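Local coordinates for metallopeptidase family protein (Thermus thermophilus, PDB 2EJQ) that is of uncharacterised function but is probably a metal-dependent peptidase of the zincin-like family, at residues A[7-12]-A[87-92]. The protein carries 1 engineered substitution. Residues are numbered along the deposited sequence; the frame is centred on the assembly and turned at random.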
loop_
_atom_site.group_PDB
_atom_site.type_symbol
_atom_site.label_atom_id
_atom_site.label_comp_id
_atom_site.label_asym_id
_atom_site.label_seq_id
_atom_site.Cartn_x
_atom_site.Cartn_y
_atom_site.Cartn_z
ATOM N N VAL A 7 11.613 0.260 -5.516
ATOM C CA VAL A 7 10.724 -0.762 -6.061
ATOM C C VAL A 7 11.255 -2.145 -5.711
ATOM O O VAL A 7 10.506 -3.021 -5.279
ATOM C CB VAL A 7 10.615 -0.659 -7.592
ATOM C CG1 VAL A 7 9.865 -1.867 -8.142
ATOM C CG2 VAL A 7 9.901 0.641 -7.984
ATOM N N GLU A 8 12.560 -2.315 -5.892
ATOM C CA GLU A 8 13.253 -3.564 -5.611
ATOM C C GLU A 8 13.181 -3.942 -4.125
ATOM O O GLU A 8 13.103 -5.115 -3.774
ATOM C CB GLU A 8 14.711 -3.419 -6.058
ATOM C CG GLU A 8 15.513 -4.695 -6.080
ATOM C CD GLU A 8 16.858 -4.500 -6.755
ATOM O OE1 GLU A 8 16.869 -4.165 -7.964
ATOM O OE2 GLU A 8 17.899 -4.674 -6.076
ATOM N N LEU A 9 13.224 -2.943 -3.250
ATOM C CA LEU A 9 13.155 -3.199 -1.817
ATOM C C LEU A 9 11.746 -3.662 -1.455
ATOM O O LEU A 9 11.568 -4.595 -0.664
ATOM C CB LEU A 9 13.485 -1.926 -1.035
ATOM C CG LEU A 9 13.299 -1.978 0.481
ATOM C CD1 LEU A 9 14.173 -3.085 1.079
ATOM C CD2 LEU A 9 13.646 -0.620 1.075
ATOM N N VAL A 10 10.752 -3.000 -2.038
ATOM C CA VAL A 10 9.354 -3.325 -1.792
ATOM C C VAL A 10 9.046 -4.774 -2.177
ATOM O O VAL A 10 8.420 -5.509 -1.417
ATOM C CB VAL A 10 8.434 -2.389 -2.585
ATOM C CG1 VAL A 10 7.006 -2.911 -2.555
ATOM C CG2 VAL A 10 8.505 -0.985 -2.003
ATOM N N GLU A 11 9.497 -5.178 -3.355
ATOM C CA GLU A 11 9.263 -6.528 -3.841
ATOM C C GLU A 11 9.975 -7.577 -2.985
ATOM O O GLU A 11 9.443 -8.672 -2.746
ATOM C CB GLU A 11 9.749 -6.652 -5.281
ATOM C CG GLU A 11 9.137 -5.636 -6.234
ATOM C CD GLU A 11 9.634 -5.787 -7.665
ATOM O OE1 GLU A 11 10.860 -5.927 -7.858
ATOM O OE2 GLU A 11 8.804 -5.754 -8.600
ATOM N N ARG A 12 11.186 -7.239 -2.538
ATOM C CA ARG A 12 11.986 -8.156 -1.742
ATOM C C ARG A 12 11.299 -8.377 -0.386
ATOM O O ARG A 12 11.220 -9.510 0.093
ATOM C CB ARG A 12 13.415 -7.588 -1.593
ATOM C CG ARG A 12 14.308 -8.286 -0.577
ATOM C CD ARG A 12 15.420 -7.440 -0.102
ATOM N NE ARG A 12 15.416 -7.316 1.349
ATOM C CZ ARG A 12 15.949 -6.307 2.016
ATOM N NH1 ARG A 12 16.537 -5.349 1.364
ATOM N NH2 ARG A 12 15.870 -6.254 3.335
ATOM N N ALA A 87 12.711 -0.519 7.357
ATOM C CA ALA A 87 11.762 -0.495 8.457
ATOM C C ALA A 87 10.482 0.229 8.061
ATOM O O ALA A 87 9.390 -0.214 8.406
ATOM C CB ALA A 87 12.382 0.170 9.665
ATOM N N GLU A 88 10.617 1.336 7.333
ATOM C CA GLU A 88 9.459 2.118 6.904
ATOM C C GLU A 88 8.582 1.406 5.852
ATOM O O GLU A 88 7.362 1.460 5.926
ATOM C CB GLU A 88 9.921 3.477 6.375
ATOM C CG GLU A 88 10.653 4.343 7.403
ATOM C CD GLU A 88 9.710 5.062 8.359
ATOM O OE1 GLU A 88 8.507 5.164 8.046
ATOM O OE2 GLU A 88 10.174 5.544 9.415
ATOM N N VAL A 89 9.200 0.745 4.880
ATOM C CA VAL A 89 8.451 0.021 3.859
ATOM C C VAL A 89 7.734 -1.182 4.506
ATOM O O VAL A 89 6.552 -1.444 4.254
ATOM C CB VAL A 89 9.390 -0.503 2.745
ATOM C CG1 VAL A 89 8.639 -1.449 1.838
ATOM C CG2 VAL A 89 9.936 0.662 1.933
ATOM N N TRP A 90 8.470 -1.909 5.336
ATOM C CA TRP A 90 7.935 -3.067 6.032
ATOM C C TRP A 90 6.631 -2.707 6.729
ATOM O O TRP A 90 5.580 -3.295 6.473
ATOM C CB TRP A 90 8.954 -3.557 7.057
ATOM C CG TRP A 90 8.508 -4.744 7.852
ATOM C CD1 TRP A 90 8.123 -4.757 9.163
ATOM C CD2 TRP A 90 8.496 -6.106 7.418
ATOM N NE1 TRP A 90 7.883 -6.044 9.577
ATOM C CE2 TRP A 90 8.102 -6.893 8.523
ATOM C CE3 TRP A 90 8.779 -6.739 6.201
ATOM C CZ2 TRP A 90 7.995 -8.281 8.450
ATOM C CZ3 TRP A 90 8.672 -8.117 6.129
ATOM C CH2 TRP A 90 8.280 -8.873 7.248
ATOM N N GLU A 91 6.713 -1.715 7.598
ATOM C CA GLU A 91 5.582 -1.229 8.372
ATOM C C GLU A 91 4.398 -0.765 7.514
ATOM O O GLU A 91 3.250 -1.117 7.775
ATOM C CB GLU A 91 6.076 -0.099 9.285
ATOM C CG GLU A 91 5.048 0.476 10.239
ATOM C CD GLU A 91 4.430 -0.587 11.141
ATOM O OE1 GLU A 91 5.197 -1.431 11.671
ATOM O OE2 GLU A 91 3.183 -0.574 11.318
ATOM N N THR A 92 4.679 0.019 6.481
ATOM C CA THR A 92 3.620 0.531 5.604
ATOM C C THR A 92 2.892 -0.595 4.853
ATOM O O THR A 92 1.670 -0.635 4.791
ATOM C CB THR A 92 4.200 1.531 4.603
ATOM O OG1 THR A 92 4.810 2.612 5.321
ATOM C CG2 THR A 92 3.115 2.075 3.693
#
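Leu9, Val10 and Val89 meet mainly through methyl groups; no flat group takes part in the contact. Each methyl of Val89 has its own partner. CG2 of Val89 lies 4.0 Å from CD2 of Leu9. CG1 of Val89 lies 3.9 Å from CG2 of Val10, and the two valines are crossed nearly at right angles. The same CG1 comes 4.1 Å from CA of Val10, so it rests close to the backbone as well. With CG1 anti to the backbone N (chi1 170°) and CG2 anti to the carbonyl carbon, Val89 turns one methyl to Val10 and the other to Leu9. The helices are close here, with CA of Val10 and CA of Val89 6.6 Å apart. The contact is small, purely apolar and largely buried. On helix 85-105, Thr92 OG1 donates a hydrogen bond to Glu88 O (2.9 Å). The backbone N of Thr92 also donates to that oxygen, from the opposite face of its plane, so two bonds grip it. The contact joins helix 3-16 to the first turns of helix 85-105, which carries an HExxH pattern farther along, consistent with a zincin. Arg12 forms a salt bridge with Glu86. Phe75 of helix 72-78 also touches Val89, while Val10 packs on Val28 and Val30 of strand 27-31.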